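Local coordinates for predicted protein (Acinetobacter sp. RUH2624, PDB 4MEA) that hydrolyses epoxides as a secreted Cif-type virulence factor built on the alpha/beta hydrolase fold, at residues W74-L79 / W306-N311; P142-N147 / L263-M268; A269-K274 / D278-E283. One frame throughout, in Å; residues are numbered along the deposited sequence.

Contact 1 of 3, residues W74-L79 / W306-N311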
loop_
_atom_site.group_PDB
_atom_site.type_symbol
_atom_site.label_atom_id
_atom_site.label_comp_id
_atom_site.label_asym_id
_atom_site.label_seq_id
_atom_site.Cartn_x
_atom_site.Cartn_y
_atom_site.Cartn_z
ATOM N N TRP A 74 3.210 11.630 -24.374
ATOM C CA TRP A 74 2.541 11.503 -25.664
ATOM C C TRP A 74 3.372 11.984 -26.863
ATOM O O TRP A 74 3.009 11.733 -28.008
ATOM C CB TRP A 74 1.210 12.251 -25.629
ATOM C CG TRP A 74 0.272 11.790 -24.541
ATOM C CD1 TRP A 74 -0.102 12.493 -23.427
ATOM C CD2 TRP A 74 -0.412 10.533 -24.471
ATOM N NE1 TRP A 74 -0.979 11.744 -22.665
ATOM C CE2 TRP A 74 -1.188 10.540 -23.289
ATOM C CE3 TRP A 74 -0.452 9.404 -25.294
ATOM C CZ2 TRP A 74 -1.989 9.455 -22.909
ATOM C CZ3 TRP A 74 -1.253 8.331 -24.918
ATOM C CH2 TRP A 74 -2.007 8.364 -23.737
ATOM N N GLU A 75 4.491 12.652 -26.602
ATOM C CA GLU A 75 5.236 13.342 -27.663
ATOM C C GLU A 75 5.477 12.529 -28.949
ATOM O O GLU A 75 5.232 13.024 -30.052
ATOM C CB GLU A 75 6.554 13.925 -27.134
ATOM C CG GLU A 75 7.226 14.905 -28.104
ATOM C CD GLU A 75 8.533 15.472 -27.580
ATOM O OE1 GLU A 75 9.240 14.764 -26.834
ATOM O OE2 GLU A 75 8.846 16.640 -27.902
ATOM N N PRO A 76 5.964 11.287 -28.824
ATOM C CA PRO A 76 6.236 10.559 -30.071
ATOM C C PRO A 76 4.974 10.280 -30.892
ATOM O O PRO A 76 5.039 10.299 -32.122
ATOM C CB PRO A 76 6.905 9.257 -29.599
ATOM C CG PRO A 76 6.646 9.176 -28.136
ATOM C CD PRO A 76 6.457 10.571 -27.635
ATOM N N VAL A 77 3.844 10.048 -30.227
ATOM C CA VAL A 77 2.575 9.844 -30.924
ATOM C C VAL A 77 2.089 11.144 -31.551
ATOM O O VAL A 77 1.574 11.153 -32.673
ATOM C CB VAL A 77 1.473 9.318 -29.975
ATOM C CG1 VAL A 77 0.168 9.085 -30.741
ATOM C CG2 VAL A 77 1.933 8.041 -29.279
ATOM N N MET A 78 2.255 12.240 -30.815
ATOM C CA MET A 78 1.886 13.560 -31.305
ATOM C C MET A 78 2.638 13.877 -32.588
ATOM O O MET A 78 2.053 14.358 -33.557
ATOM C CB MET A 78 2.189 14.616 -30.246
ATOM C CG MET A 78 1.288 14.539 -29.025
ATOM S SD MET A 78 1.812 15.662 -27.722
ATOM C CE MET A 78 1.205 17.264 -28.278
ATOM N N LEU A 79 3.940 13.608 -32.591
ATOM C CA LEU A 79 4.760 13.877 -33.765
ATOM C C LEU A 79 4.319 13.018 -34.948
ATOM O O LEU A 79 4.310 13.473 -36.096
ATOM C CB LEU A 79 6.245 13.666 -33.445
ATOM C CG LEU A 79 6.841 14.706 -32.484
ATOM C CD1 LEU A 79 8.266 14.350 -32.103
ATOM C CD2 LEU A 79 6.793 16.085 -33.105
ATOM N N TRP A 306 4.015 1.751 -18.932
ATOM C CA TRP A 306 4.425 2.992 -19.588
ATOM C C TRP A 306 4.453 2.750 -21.094
ATOM O O TRP A 306 5.518 2.641 -21.707
ATOM C CB TRP A 306 5.786 3.442 -19.041
ATOM C CG TRP A 306 5.855 3.279 -17.546
ATOM C CD1 TRP A 306 6.568 2.348 -16.851
ATOM C CD2 TRP A 306 5.144 4.053 -16.569
ATOM N NE1 TRP A 306 6.359 2.500 -15.500
ATOM C CE2 TRP A 306 5.489 3.539 -15.299
ATOM C CE3 TRP A 306 4.249 5.129 -16.644
ATOM C CZ2 TRP A 306 4.976 4.068 -14.113
ATOM C CZ3 TRP A 306 3.734 5.658 -15.456
ATOM C CH2 TRP A 306 4.099 5.121 -14.209
ATOM N N MET A 307 3.260 2.685 -21.680
ATOM C CA MET A 307 3.067 2.010 -22.958
ATOM C C MET A 307 3.728 2.689 -24.149
ATOM O O MET A 307 4.204 2.011 -25.054
ATOM C CB MET A 307 1.579 1.793 -23.222
ATOM C CG MET A 307 0.888 0.936 -22.157
ATOM S SD MET A 307 -0.877 0.777 -22.490
ATOM C CE MET A 307 -0.867 -0.119 -24.039
ATOM N N VAL A 308 3.754 4.019 -24.153
ATOM C CA VAL A 308 4.413 4.755 -25.226
ATOM C C VAL A 308 5.952 4.715 -25.105
ATOM O O VAL A 308 6.654 4.561 -26.111
ATOM C CB VAL A 308 3.891 6.209 -25.319
ATOM C CG1 VAL A 308 4.633 6.982 -26.404
ATOM C CG2 VAL A 308 2.384 6.195 -25.591
ATOM N N GLU A 309 6.477 4.826 -23.888
ATOM C CA GLU A 309 7.919 4.637 -23.681
ATOM C C GLU A 309 8.373 3.254 -24.178
ATOM O O GLU A 309 9.370 3.138 -24.881
ATOM C CB GLU A 309 8.309 4.796 -22.201
ATOM C CG GLU A 309 8.168 6.204 -21.617
ATOM C CD GLU A 309 9.333 7.127 -21.975
ATOM O OE1 GLU A 309 9.431 8.217 -21.363
ATOM O OE2 GLU A 309 10.145 6.766 -22.860
ATOM N N GLU A 310 7.625 2.213 -23.821
ATOM C CA GLU A 310 8.046 0.829 -24.075
ATOM C C GLU A 310 7.648 0.261 -25.445
ATOM O O GLU A 310 8.249 -0.700 -25.930
ATOM C CB GLU A 310 7.499 -0.085 -22.984
ATOM C CG GLU A 310 7.737 0.403 -21.570
ATOM C CD GLU A 310 7.164 -0.553 -20.552
ATOM O OE1 GLU A 310 7.421 -1.766 -20.688
ATOM O OE2 GLU A 310 6.436 -0.100 -19.635
ATOM N N ASN A 311 6.634 0.839 -26.068
ATOM C CA ASN A 311 6.081 0.238 -27.277
ATOM C C ASN A 311 5.276 1.271 -28.056
ATOM O O ASN A 311 4.080 1.103 -28.286
ATOM C CB ASN A 311 5.227 -0.987 -26.911
ATOM C CG ASN A 311 4.904 -1.872 -28.112
ATOM O OD1 ASN A 311 5.292 -1.572 -29.240
ATOM N ND2 ASN A 311 4.196 -2.980 -27.866
#

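Contact 2 of 3, residues P142-N147 / L263-M268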
loop_
_atom_site.group_PDB
_atom_site.type_symbol
_atom_site.label_atom_id
_atom_site.label_comp_id
_atom_site.label_asym_id
_atom_site.label_seq_id
_atom_site.Cartn_x
_atom_site.Cartn_y
_atom_site.Cartn_z
ATOM N N PRO A 142 -16.476 11.094 -16.714
ATOM C CA PRO A 142 -17.638 11.976 -16.881
ATOM C C PRO A 142 -17.492 12.891 -18.092
ATOM O O PRO A 142 -18.486 13.140 -18.764
ATOM C CB PRO A 142 -17.654 12.789 -15.583
ATOM C CG PRO A 142 -17.011 11.856 -14.581
ATOM C CD PRO A 142 -15.918 11.180 -15.353
ATOM N N LEU A 143 -16.282 13.367 -18.372
ATOM C CA LEU A 143 -16.048 14.168 -19.575
ATOM C C LEU A 143 -16.492 13.411 -20.826
ATOM O O LEU A 143 -17.268 13.925 -21.646
ATOM C CB LEU A 143 -14.568 14.564 -19.689
ATOM C CG LEU A 143 -14.168 15.487 -20.851
ATOM C CD1 LEU A 143 -12.949 16.320 -20.490
ATOM C CD2 LEU A 143 -13.919 14.706 -22.133
ATOM N N VAL A 144 -16.008 12.182 -20.973
ATOM C CA VAL A 144 -16.338 11.367 -22.137
ATOM C C VAL A 144 -17.817 10.974 -22.193
ATOM O O VAL A 144 -18.468 11.127 -23.230
ATOM C CB VAL A 144 -15.456 10.100 -22.199
ATOM C CG1 VAL A 144 -15.941 9.161 -23.303
ATOM C CG2 VAL A 144 -13.993 10.495 -22.414
ATOM N N ALA A 145 -18.338 10.461 -21.083
ATOM C CA ALA A 145 -19.731 10.023 -21.013
ATOM C C ALA A 145 -20.730 11.164 -21.250
ATOM O O ALA A 145 -21.760 10.963 -21.884
ATOM C CB ALA A 145 -20.011 9.346 -19.678
ATOM N N ASN A 146 -20.430 12.356 -20.738
ATOM C CA ASN A 146 -21.350 13.480 -20.878
ATOM C C ASN A 146 -21.213 14.243 -22.192
ATOM O O ASN A 146 -22.016 15.132 -22.482
ATOM C CB ASN A 146 -21.192 14.452 -19.705
ATOM C CG ASN A 146 -21.787 13.912 -18.428
ATOM O OD1 ASN A 146 -22.768 13.174 -18.460
ATOM N ND2 ASN A 146 -21.190 14.265 -17.294
ATOM N N ASN A 147 -20.191 13.912 -22.977
ATOM C CA ASN A 147 -19.919 14.644 -24.214
ATOM C C ASN A 147 -19.779 13.740 -25.425
ATOM O O ASN A 147 -18.988 14.006 -26.334
ATOM C CB ASN A 147 -18.682 15.532 -24.062
ATOM C CG ASN A 147 -18.882 16.634 -23.041
ATOM O OD1 ASN A 147 -19.468 17.671 -23.349
ATOM N ND2 ASN A 147 -18.403 16.414 -21.814
ATOM N N LEU A 263 -21.006 4.064 -22.537
ATOM C CA LEU A 263 -20.455 4.541 -23.799
ATOM C C LEU A 263 -21.195 3.979 -25.012
ATOM O O LEU A 263 -21.242 2.763 -25.215
ATOM C CB LEU A 263 -18.963 4.214 -23.889
ATOM C CG LEU A 263 -18.093 4.964 -22.874
ATOM C CD1 LEU A 263 -16.630 4.575 -23.039
ATOM C CD2 LEU A 263 -18.292 6.490 -22.980
ATOM N N THR A 264 -21.772 4.880 -25.807
ATOM C CA THR A 264 -22.471 4.515 -27.039
ATOM C C THR A 264 -21.638 4.870 -28.272
ATOM O O THR A 264 -22.031 4.588 -29.399
ATOM C CB THR A 264 -23.851 5.210 -27.139
ATOM O OG1 THR A 264 -23.677 6.629 -27.132
ATOM C CG2 THR A 264 -24.741 4.826 -25.952
ATOM N N ILE A 265 -20.495 5.511 -28.053
ATOM C CA ILE A 265 -19.545 5.769 -29.126
ATOM C C ILE A 265 -18.528 4.637 -29.114
ATOM O O ILE A 265 -18.392 3.939 -28.106
ATOM C CB ILE A 265 -18.788 7.104 -28.922
ATOM C CG1 ILE A 265 -17.954 7.062 -27.641
ATOM C CG2 ILE A 265 -19.753 8.297 -28.907
ATOM C CD1 ILE A 265 -16.965 8.234 -27.516
ATOM N N PRO A 266 -17.812 4.443 -30.232
ATOM C CA PRO A 266 -16.776 3.412 -30.253
ATOM C C PRO A 266 -15.731 3.701 -29.175
ATOM O O PRO A 266 -15.338 4.855 -28.984
ATOM C CB PRO A 266 -16.161 3.562 -31.648
ATOM C CG PRO A 266 -17.250 4.212 -32.472
ATOM C CD PRO A 266 -17.929 5.144 -31.526
ATOM N N SER A 267 -15.299 2.664 -28.471
ATOM C CA SER A 267 -14.301 2.830 -27.427
ATOM C C SER A 267 -13.271 1.711 -27.500
ATOM O O SER A 267 -13.527 0.650 -28.073
ATOM C CB SER A 267 -14.962 2.852 -26.054
ATOM O OG SER A 267 -15.602 1.621 -25.775
ATOM N N MET A 268 -12.099 1.964 -26.935
ATOM C CA MET A 268 -11.048 0.961 -26.881
ATOM C C MET A 268 -10.420 0.910 -25.496
ATOM O O MET A 268 -10.185 1.956 -24.879
ATOM C CB MET A 268 -9.961 1.247 -27.926
ATOM C CG MET A 268 -8.768 0.285 -27.849
ATOM S SD MET A 268 -7.736 0.272 -29.328
ATOM C CE MET A 268 -7.061 1.931 -29.317
#

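Contact 3 of 3, residues A269-K274 / D278-E283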
loop_
_atom_site.group_PDB
_atom_site.type_symbol
_atom_site.label_atom_id
_atom_site.label_comp_id
_atom_site.label_asym_id
_atom_site.label_seq_id
_atom_site.Cartn_x
_atom_site.Cartn_y
_atom_site.Cartn_z
ATOM N N ALA A 269 -10.175 -0.309 -25.014
ATOM C CA ALA A 269 -9.263 -0.551 -23.906
ATOM C C ALA A 269 -7.946 -1.007 -24.512
ATOM O O ALA A 269 -7.894 -2.001 -25.234
ATOM C CB ALA A 269 -9.811 -1.610 -22.961
ATOM N N LEU A 270 -6.887 -0.253 -24.245
ATOM C CA LEU A 270 -5.570 -0.557 -24.790
ATOM C C LEU A 270 -4.607 -0.669 -23.616
ATOM O O LEU A 270 -4.383 0.297 -22.889
ATOM C CB LEU A 270 -5.147 0.542 -25.776
ATOM C CG LEU A 270 -3.719 0.596 -26.305
ATOM C CD1 LEU A 270 -3.352 -0.674 -27.081
ATOM C CD2 LEU A 270 -3.546 1.839 -27.192
ATOM N N THR A 271 -4.064 -1.861 -23.410
ATOM C CA THR A 271 -3.315 -2.130 -22.195
ATOM C C THR A 271 -2.012 -2.861 -22.492
ATOM O O THR A 271 -1.768 -3.299 -23.619
ATOM C CB THR A 271 -4.130 -3.002 -21.232
ATOM O OG1 THR A 271 -4.129 -4.351 -21.708
ATOM C CG2 THR A 271 -5.565 -2.501 -21.124
ATOM N N GLY A 272 -1.179 -2.994 -21.466
ATOM C CA GLY A 272 0.065 -3.726 -21.596
ATOM C C GLY A 272 0.011 -5.019 -20.813
ATOM O O GLY A 272 -0.346 -5.026 -19.638
ATOM N N GLN A 273 0.359 -6.119 -21.474
ATOM C CA GLN A 273 0.395 -7.430 -20.837
ATOM C C GLN A 273 1.182 -7.438 -19.527
ATOM O O GLN A 273 0.805 -8.142 -18.583
ATOM C CB GLN A 273 1.004 -8.450 -21.799
ATOM C CG GLN A 273 1.173 -9.847 -21.229
ATOM C CD GLN A 273 2.025 -10.727 -22.134
ATOM O OE1 GLN A 273 3.098 -10.316 -22.602
ATOM N NE2 GLN A 273 1.546 -11.939 -22.398
ATOM N N LYS A 274 2.279 -6.675 -19.472
ATOM C CA LYS A 274 3.145 -6.640 -18.284
ATOM C C LYS A 274 2.811 -5.487 -17.340
ATOM O O LYS A 274 3.511 -5.261 -16.344
ATOM C CB LYS A 274 4.628 -6.548 -18.677
ATOM C CG LYS A 274 5.144 -7.763 -19.444
ATOM C CD LYS A 274 4.905 -9.042 -18.657
ATOM C CE LYS A 274 5.486 -10.260 -19.377
ATOM N NZ LYS A 274 5.139 -11.539 -18.686
ATOM N N ASP A 278 -5.212 -7.202 -18.024
ATOM C CA ASP A 278 -6.594 -7.425 -18.457
ATOM C C ASP A 278 -7.707 -6.781 -17.614
ATOM O O ASP A 278 -8.892 -6.952 -17.921
ATOM C CB ASP A 278 -6.858 -8.931 -18.594
ATOM C CG ASP A 278 -6.699 -9.674 -17.287
ATOM O OD1 ASP A 278 -6.261 -9.058 -16.290
ATOM O OD2 ASP A 278 -7.002 -10.888 -17.262
ATOM N N VAL A 279 -7.345 -6.052 -16.560
ATOM C CA VAL A 279 -8.350 -5.450 -15.684
ATOM C C VAL A 279 -9.275 -4.474 -16.432
ATOM O O VAL A 279 -10.492 -4.590 -16.365
ATOM C CB VAL A 279 -7.710 -4.732 -14.475
ATOM C CG1 VAL A 279 -8.785 -4.002 -13.646
ATOM C CG2 VAL A 279 -6.928 -5.725 -13.615
ATOM N N LEU A 280 -8.690 -3.519 -17.145
ATOM C CA LEU A 280 -9.477 -2.542 -17.892
ATOM C C LEU A 280 -10.255 -3.205 -19.028
ATOM O O LEU A 280 -11.386 -2.825 -19.320
ATOM C CB LEU A 280 -8.565 -1.450 -18.464
ATOM C CG LEU A 280 -9.240 -0.362 -19.307
ATOM C CD1 LEU A 280 -10.172 0.478 -18.447
ATOM C CD2 LEU A 280 -8.207 0.536 -20.012
ATOM N N VAL A 281 -9.642 -4.191 -19.676
ATOM C CA VAL A 281 -10.286 -4.879 -20.795
ATOM C C VAL A 281 -11.607 -5.507 -20.349
ATOM O O VAL A 281 -12.649 -5.317 -20.989
ATOM C CB VAL A 281 -9.355 -5.948 -21.402
ATOM C CG1 VAL A 281 -10.099 -6.802 -22.411
ATOM C CG2 VAL A 281 -8.141 -5.281 -22.037
ATOM N N LYS A 282 -11.557 -6.227 -19.233
ATOM C CA LYS A 282 -12.735 -6.865 -18.666
ATOM C C LYS A 282 -13.722 -5.847 -18.119
ATOM O O LYS A 282 -14.934 -6.012 -18.257
ATOM C CB LYS A 282 -12.330 -7.836 -17.550
ATOM C CG LYS A 282 -11.496 -9.006 -18.026
ATOM C CD LYS A 282 -11.175 -9.941 -16.862
ATOM C CE LYS A 282 -10.278 -11.082 -17.311
ATOM N NZ LYS A 282 -10.006 -12.037 -16.197
ATOM N N GLU A 283 -13.199 -4.798 -17.492
ATOM C CA GLU A 283 -14.045 -3.796 -16.860
ATOM C C GLU A 283 -14.920 -3.082 -17.879
ATOM O O GLU A 283 -16.136 -3.010 -17.708
ATOM C CB GLU A 283 -13.210 -2.761 -16.094
ATOM C CG GLU A 283 -14.073 -1.671 -15.425
ATOM C CD GLU A 283 -13.255 -0.498 -14.897
ATOM O OE1 GLU A 283 -12.122 -0.294 -15.371
ATOM O OE2 GLU A 283 -13.752 0.231 -14.012
#

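Contact 1 of 3, residues W74-L79 / W306-N311
Val308, in the first turn of the C-terminal helix 307-323 of an alpha/beta hydrolase fold, packs into the start of helix 75-81, where Trp74, Pro76 and Val77 receive it. The evidence for a focused contact is that all three pairs converge on this one valine, while the nearest CA atoms, those of Trp74 and Val308, stay 7.0 Å apart. Val308 CG1 lies anti to its backbone N (chi1 178°) and is thereby carried against the proline ring, its distance to Pro76 CG being 3.4 Å, tighter than usual for two carbons. Val77 CG2 meets both branches of the valine, at 4.1 Å from Val308 CG1 and equally far from Val308 CG2. Val308 CG2 also approaches the indole obliquely, 4.3 Å from Trp74 CZ3. The indole in turn meets the ring of Phe63 and touches Val131 of strand 128-133, which ties this patch to the central sheet.

At the N-cap of helix 307-323, Trp306 N donates to Glu310 OE2 at 3.1 Å, bent to 135° and on the anti side of the carboxylate, 25° out of its plane. Glu310 OE1 takes bonds from Gly213, Lys214 and Gly304, so backbone N-H groups grip the buried acid. The helix after strand 61-64 and the C-terminal helix share one face of the central sheet, as the first and last helices of the alpha/beta hydrolase fold do.

Contact 2 of 3, residues P142-N147 / L263-M268
Ala145 and Leu263 have the nearest CA atoms across the segments, 6.2 Å apart, where the last turn of helix 136-146 passes the loop leading into strand 267-272. This helix connects the parallel strands 128-133 and 151-157 of the alpha/beta hydrolase sheet, and 267-272 is the next strand across it. The contact at this spacing is made by apolar branch ends, chiefly of Val144 and Leu263. Val144 CG1 meets Leu263 CD2 at 3.6 Å, the two side chains crossing at about a right angle. In Leu263, CG stands beside the backbone N (chi1 -66°), and although its CB does not head for the helix, the CD2 branch ends against it. Leu263 CD2 also reaches the helix backbone, 4.3 Å from Ala145 CA. Ile265 adds a looser touch through its end, with CD1 4.4 Å from Val144 CG1. Behind this group lies strand 151-157: Val144 rests on Ala154, Leu263 on Phe156 and Ile265 on Ile151, so the valine is enclosed by both the loop and the sheet.

Polar groups are handled around the edge of this patch. Asn147 ND2 folds back on the helix end and donates to Leu143 O at 2.7 Å, nearly straight at 165°, in the carbonyl plane and on a lone pair. At the kink near the other end of the segment, Leu143 N is bonded to Ser112 OG. Gln148 joins the two chains: its OE1 accepts from the N of both Thr264 and Ile265, while its NE2 donates to Ala145 O.

The chemistry therefore implies a division of labour, in which dispersion between methyl groups holds the helix to the loop directly and one glutamine amide satisfies backbone polar groups on both sides of the seam.

Contact 3 of 3, residues A269-K274 / D278-E283
Apolar contacts carry the meeting of Ala269 and Thr271 with Leu280 and Val281. The short strand 269-272 and helix 279-283 run nearly antiparallel, at 158°, with axes 7.8 Å apart at closest approach. That close spacing agrees with the small residues on the strand side. Ala269 CB sits 3.9 Å from Leu280 CG and is also near the helix backbone, 4.0 Å from Val281 CA. Thr271 contributes its methyl, which reaches between the two helix residues: CG2 is 3.9 Å from Val281 CG2 and 4.1 Å from Leu280 CB. Its side chain crosses that of Val281 at about a right angle. In Val281, CG2 is the branch that stands beside the backbone N, and it is this one that meets the threonine.

Strand 267-272, helix 279-288 and strand 295-300 form a beta-alpha-beta unit at one edge of the alpha/beta hydrolase sheet. Within it the helix covers both parallel strands, since Val281 also touches Ala297 and Ile299. Leu270 points to the opposite face of the sheet, where it meets helix 307-323.

Polar interactions flank the apolar seam. Thr271 OG1 is bonded to Asn277 O, which fastens the strand to the turn just ahead of the helix. Gly272 N is bonded to Asp158 OD1, beyond the end of the neighbouring strand 151-157. Among charged groups, Asp278 and Lys282, four residues apart, form a salt bridge at the start of the helix, with NZ of Lys282 3.4 Å from OD2 of Asp278.

Contacts 2 and 3 share strand 267-272: the strand's first two residues end the 263-268 segment of contact 2, and 269-274, next in sequence, belongs to contact 3, the two centres lying 18 Å apart. Contact 1, whose chain loop encloses both, meets contact 3 through Met307, with CE 3.3 Å from Thr271 O and SD 3.6 Å from Leu270 O. Contacts 1 and 2 do not touch, their nearest atoms being about 8 Å apart and their centres 23 Å. In alpha/beta hydrolases the catalytic histidine usually lies on the loop before the C-terminal helix, so the 306-311 segment probably lies next to the active site, whereas contact 2 lies at the N-terminal end of strand 267-272, away from the usual active-site side.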